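Local coordinates for protein kinase (Staphylococcus aureus subsp. aureus Mu50, PDB 3PY9), which phosphorylates proteins on serine and threonine, and probably senses muropeptides through the extracellular PASTA region, the part of this membrane kinase present here, at residues E73-P78 / L95-V100; A116-T121 / I133-S138. All coordinates share one frame; numbering follows the deposited sequence.

Both contacts lie in the second of three PASTA domains and follow one another along the chain. The short strand 74-76 leads into helix 85-93, and contact 1 closes this first loop by bringing residues 95-100, just past the helix, back against residues 73-78. The chain then runs through strand 100-105 and reaches residues 116-121, which open a second loop that contact 2 closes on strand 133-138. The two loops are in series, neither enclosing nor crossing the other. They meet chiefly around Ile133, whose N probably bonds to Asp99 O and whose CD1 lies 3.7 Å from Met77 SD, linking the segments beside helix 85-93 to the three-stranded sheet.

Contact 1. Residues E73-P78 / L95-V100; sequences EKVKMP and LGLKDV. With EU (europium ion), chain E.
Val75 and Leu97 bring together the short strand 74-76 and the loop that follows helix 85-93. The two methyls of Val75 divide the work. CG2, set between the backbone N and the carbonyl carbon, slides past the branched end of Leu97 and comes within 3.7 Å of Leu97 CD1, while CG1 turns to the backbone and rests 3.6 Å from Leu95 O. Lys76 offers only its carbonyl here, with O 3.5 Å from Leu95 CD1; its ammonium group is engaged elsewhere, in a salt bridge to Glu125. Met77, buried, adds a looser touch, its SD 4.4 Å from Leu97 CD1, and packs as well on Leu92 of the helix. At Pro78 the ring meets both leucines tip to tip: CD is 3.8 Å from Leu95 CD1 and a little farther from Leu97 CD1.

The helix ends in a Schellman motif, which turns the chain at Gly96, the C-prime residue (phi 82°), with Leu97 N bonded to Leu92 O. Leu95 and Leu97, one residue before and one after Gly96, both point toward the 73-78 segment. Farther along, Asp99 centres an inverse gamma turn and binds the europium ion through OD2 at 2.4 Å; Asp130 also contributes an oxygen, and Asn132 N hydrogen-bonds to the same OD2, helping to position it. With the Lys76 ammonium and the Asp99 carboxylate engaged elsewhere, the direct contact is apolar and probably contributes through hydrocarbon burial, while backbone bonds to residues 124-128 fix the strand itself.

Contact 2. Residues A116-T121 / I133-S138; sequences ANQSVT and IKLYES
Tyr136 and Asn117 form the hydrogen-bonded pair at the heart of an antiparallel strand pairing, in which strand 133-138 is the central strand of the PASTA domain's three-stranded sheet and 115-118 is an outer one. A classic beta bulge opens the pairing, since Ala116 and Asn117 both face Tyr136. Tyr136 O takes a short bond from Ala116 N, 2.6 Å, together with a weak one from Asn117 N; in return Tyr136 N donates to Asn117 O at 3.0 Å.

Tyr136 buries the most surface. Its side chain and that of Asn117 run alongside each other in the same direction, the amide plane inclined 66° to the ring. Asn117 CG is anti to the backbone N (chi1 -169°), which carries the amide alongside the ring; chi2 near 80° then turns it so that ND2 lies 3.3 Å from Tyr136 CD2, in an oblique approach. The backbone O of the same asparagine sits at the ring edge, in plane. On the other face of the sheet Gln118 CG packs beside Leu135 CD2, and Leu135 continues onto Ala88 and Leu92 of helix 85-93.

Ser119 comes next and ends the pairing: its N donates to Lys134 O at 2.8 Å, and its OG lies 3.4 Å from Lys134 CB. Beyond it, the side chains of Val120 and Ile133 cross at about a right angle, CG2 of the valine meeting CD1 of the isoleucine at 4.0 Å. One water bridges Tyr136 and Ser119, lying in the plane of the tyrosine ring, 3.0 Å from Tyr136 OH and 3.2 Å from Ser119 OG.

Contact 1. Residues E73-P78 / L95-V100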
# COMPACT_ATOMS: atom_id res chain seq x y z
N GLU A 73 4.04 -3.51 35.40
CA GLU A 73 3.77 -4.80 34.74
C GLU A 73 3.67 -4.56 33.23
O GLU A 73 2.99 -3.62 32.82
CB GLU A 73 2.48 -5.42 35.26
CG GLU A 73 2.22 -6.85 34.80
CD GLU A 73 0.87 -7.37 35.24
OE1 GLU A 73 0.11 -6.61 35.86
OE2 GLU A 73 0.56 -8.55 34.96
N LYS A 74 4.34 -5.39 32.43
CA LYS A 74 4.45 -5.18 30.97
C LYS A 74 4.04 -6.41 30.15
O LYS A 74 4.04 -7.53 30.66
CB LYS A 74 5.88 -4.77 30.60
CG LYS A 74 6.39 -3.48 31.27
CD LYS A 74 7.75 -3.06 30.75
CE LYS A 74 8.14 -1.69 31.30
NZ LYS A 74 9.50 -1.26 30.85
N VAL A 75 3.69 -6.18 28.88
CA VAL A 75 3.46 -7.26 27.90
C VAL A 75 4.18 -6.99 26.58
O VAL A 75 4.65 -5.88 26.33
CB VAL A 75 1.96 -7.48 27.56
CG1 VAL A 75 1.24 -8.28 28.65
CG2 VAL A 75 1.25 -6.16 27.30
N LYS A 76 4.27 -8.01 25.74
CA LYS A 76 4.71 -7.85 24.35
C LYS A 76 3.56 -7.33 23.50
O LYS A 76 2.49 -7.94 23.43
CB LYS A 76 5.23 -9.20 23.81
CG LYS A 76 6.76 -9.29 23.59
CD LYS A 76 7.64 -8.60 24.67
CE LYS A 76 7.76 -9.36 26.02
NZ LYS A 76 6.96 -8.72 27.14
N MET A 77 3.77 -6.17 22.88
CA MET A 77 2.78 -5.62 21.96
C MET A 77 2.57 -6.60 20.79
O MET A 77 3.53 -6.97 20.10
CB MET A 77 3.19 -4.24 21.45
CG MET A 77 2.15 -3.56 20.53
SD MET A 77 0.74 -2.92 21.44
CE MET A 77 -0.43 -2.57 20.12
N PRO A 78 1.31 -7.03 20.58
CA PRO A 78 0.97 -7.88 19.45
C PRO A 78 0.96 -7.11 18.13
O PRO A 78 0.89 -5.87 18.13
CB PRO A 78 -0.44 -8.36 19.80
CG PRO A 78 -1.02 -7.25 20.62
CD PRO A 78 0.12 -6.69 21.40
N LEU A 95 -4.48 -9.47 26.42
CA LEU A 95 -3.22 -9.26 27.13
C LEU A 95 -3.34 -8.19 28.22
O LEU A 95 -2.33 -7.77 28.80
CB LEU A 95 -2.11 -8.88 26.15
CG LEU A 95 -1.83 -9.82 24.97
CD1 LEU A 95 -0.68 -9.27 24.11
CD2 LEU A 95 -1.52 -11.25 25.43
N GLY A 96 -4.58 -7.76 28.50
CA GLY A 96 -4.85 -6.74 29.50
C GLY A 96 -4.66 -5.31 29.01
O GLY A 96 -4.70 -4.37 29.81
N LEU A 97 -4.44 -5.15 27.70
CA LEU A 97 -4.29 -3.83 27.08
C LEU A 97 -5.65 -3.24 26.69
O LEU A 97 -6.21 -3.57 25.64
CB LEU A 97 -3.37 -3.90 25.86
CG LEU A 97 -1.91 -4.31 26.12
CD1 LEU A 97 -1.24 -4.85 24.88
CD2 LEU A 97 -1.13 -3.15 26.73
N LYS A 98 -6.18 -2.36 27.55
CA LYS A 98 -7.53 -1.84 27.38
C LYS A 98 -7.60 -0.33 27.09
O LYS A 98 -8.66 0.18 26.71
CB LYS A 98 -8.39 -2.22 28.60
CG LYS A 98 -8.34 -3.71 28.95
CD LYS A 98 -9.35 -4.11 30.05
CE LYS A 98 -8.96 -5.44 30.72
NZ LYS A 98 -8.73 -6.59 29.76
N ASP A 99 -6.49 0.39 27.27
CA ASP A 99 -6.44 1.83 26.99
C ASP A 99 -6.10 2.06 25.51
O ASP A 99 -4.97 2.37 25.15
CB ASP A 99 -5.41 2.51 27.93
CG ASP A 99 -5.11 3.96 27.53
OD1 ASP A 99 -5.92 4.59 26.81
OD2 ASP A 99 -4.05 4.50 27.95
N VAL A 100 -7.10 1.88 24.65
CA VAL A 100 -6.87 1.94 23.21
C VAL A 100 -7.78 2.96 22.56
O VAL A 100 -8.99 2.91 22.70
CB VAL A 100 -7.04 0.56 22.52
CG1 VAL A 100 -6.65 0.64 21.06
CG2 VAL A 100 -6.18 -0.49 23.23
EU EU E . -4.34 6.69 28.92

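Contact 2. Residues A116-T121 / I133-S138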
# COMPACT_ATOMS: atom_id res chain seq x y z
N ALA A 116 -4.62 -0.01 9.91
CA ALA A 116 -3.52 0.38 9.02
C ALA A 116 -2.18 0.60 9.74
O ALA A 116 -1.13 0.54 9.10
CB ALA A 116 -3.89 1.64 8.24
N ASN A 117 -2.23 0.86 11.05
CA ASN A 117 -1.05 1.27 11.81
C ASN A 117 -1.30 1.11 13.32
O ASN A 117 -2.45 1.24 13.81
CB ASN A 117 -0.67 2.73 11.46
CG ASN A 117 0.71 3.17 12.02
OD1 ASN A 117 1.76 2.85 11.45
ND2 ASN A 117 0.70 3.92 13.12
N GLN A 118 -0.21 0.81 14.02
CA GLN A 118 -0.11 0.73 15.48
C GLN A 118 0.81 1.81 16.01
O GLN A 118 1.94 1.99 15.52
CB GLN A 118 0.57 -0.55 15.88
CG GLN A 118 -0.29 -1.70 16.10
CD GLN A 118 0.50 -2.97 16.00
OE1 GLN A 118 1.32 -3.29 16.87
NE2 GLN A 118 0.28 -3.70 14.93
N SER A 119 0.33 2.49 17.04
CA SER A 119 1.08 3.39 17.90
C SER A 119 2.38 2.76 18.38
O SER A 119 3.43 3.38 18.34
CB SER A 119 0.23 3.64 19.15
OG SER A 119 0.25 4.99 19.53
N VAL A 120 2.29 1.52 18.86
CA VAL A 120 3.38 0.85 19.56
C VAL A 120 3.84 -0.33 18.71
O VAL A 120 3.03 -1.19 18.37
CB VAL A 120 2.92 0.39 20.99
CG1 VAL A 120 4.01 -0.42 21.70
CG2 VAL A 120 2.49 1.60 21.84
N THR A 121 5.12 -0.39 18.35
CA THR A 121 5.54 -1.36 17.34
C THR A 121 5.56 -2.78 17.87
O THR A 121 5.86 -3.00 19.04
CB THR A 121 6.85 -0.97 16.62
OG1 THR A 121 7.96 -1.09 17.51
CG2 THR A 121 6.76 0.48 16.07
N ILE A 133 -2.29 3.25 23.80
CA ILE A 133 -2.20 2.68 22.45
C ILE A 133 -3.14 3.48 21.55
O ILE A 133 -4.26 3.82 21.94
CB ILE A 133 -2.61 1.19 22.33
CG1 ILE A 133 -2.11 0.32 23.50
CG2 ILE A 133 -2.17 0.64 20.97
CD1 ILE A 133 -0.71 -0.18 23.39
N LYS A 134 -2.65 3.79 20.35
CA LYS A 134 -3.48 4.34 19.31
C LYS A 134 -3.47 3.41 18.10
O LYS A 134 -2.41 2.96 17.66
CB LYS A 134 -2.98 5.73 18.95
CG LYS A 134 -3.97 6.59 18.22
CD LYS A 134 -3.48 8.03 18.19
CE LYS A 134 -3.75 8.76 19.51
NZ LYS A 134 -5.22 9.06 19.68
N LEU A 135 -4.66 3.10 17.61
CA LEU A 135 -4.80 2.26 16.45
C LEU A 135 -5.39 3.10 15.33
O LEU A 135 -6.31 3.92 15.57
CB LEU A 135 -5.70 1.05 16.73
CG LEU A 135 -5.22 -0.02 17.74
CD1 LEU A 135 -6.12 -1.23 17.68
CD2 LEU A 135 -3.75 -0.47 17.56
N TYR A 136 -4.88 2.89 14.13
CA TYR A 136 -5.29 3.67 12.98
C TYR A 136 -6.10 2.75 12.10
O TYR A 136 -5.56 1.82 11.48
CB TYR A 136 -4.07 4.23 12.25
CG TYR A 136 -3.30 5.26 13.05
CD1 TYR A 136 -3.55 6.62 12.89
CD2 TYR A 136 -2.33 4.87 13.98
CE1 TYR A 136 -2.84 7.56 13.62
CE2 TYR A 136 -1.62 5.82 14.71
CZ TYR A 136 -1.89 7.16 14.52
OH TYR A 136 -1.19 8.12 15.23
N GLU A 137 -7.40 3.01 12.07
CA GLU A 137 -8.33 2.16 11.35
C GLU A 137 -8.50 2.72 9.95
O GLU A 137 -8.76 3.90 9.82
CB GLU A 137 -9.68 2.17 12.05
CG GLU A 137 -10.71 1.25 11.46
CD GLU A 137 -12.08 1.45 12.06
OE1 GLU A 137 -12.20 2.21 13.04
OE2 GLU A 137 -13.05 0.86 11.56
N SER A 138 -8.38 1.87 8.94
CA SER A 138 -8.52 2.31 7.55
C SER A 138 -9.97 2.69 7.19
O SER A 138 -10.90 1.99 7.54
CB SER A 138 -8.05 1.21 6.58
OG SER A 138 -8.24 1.63 5.23
O HOH W 1 0.67 7.53 17.55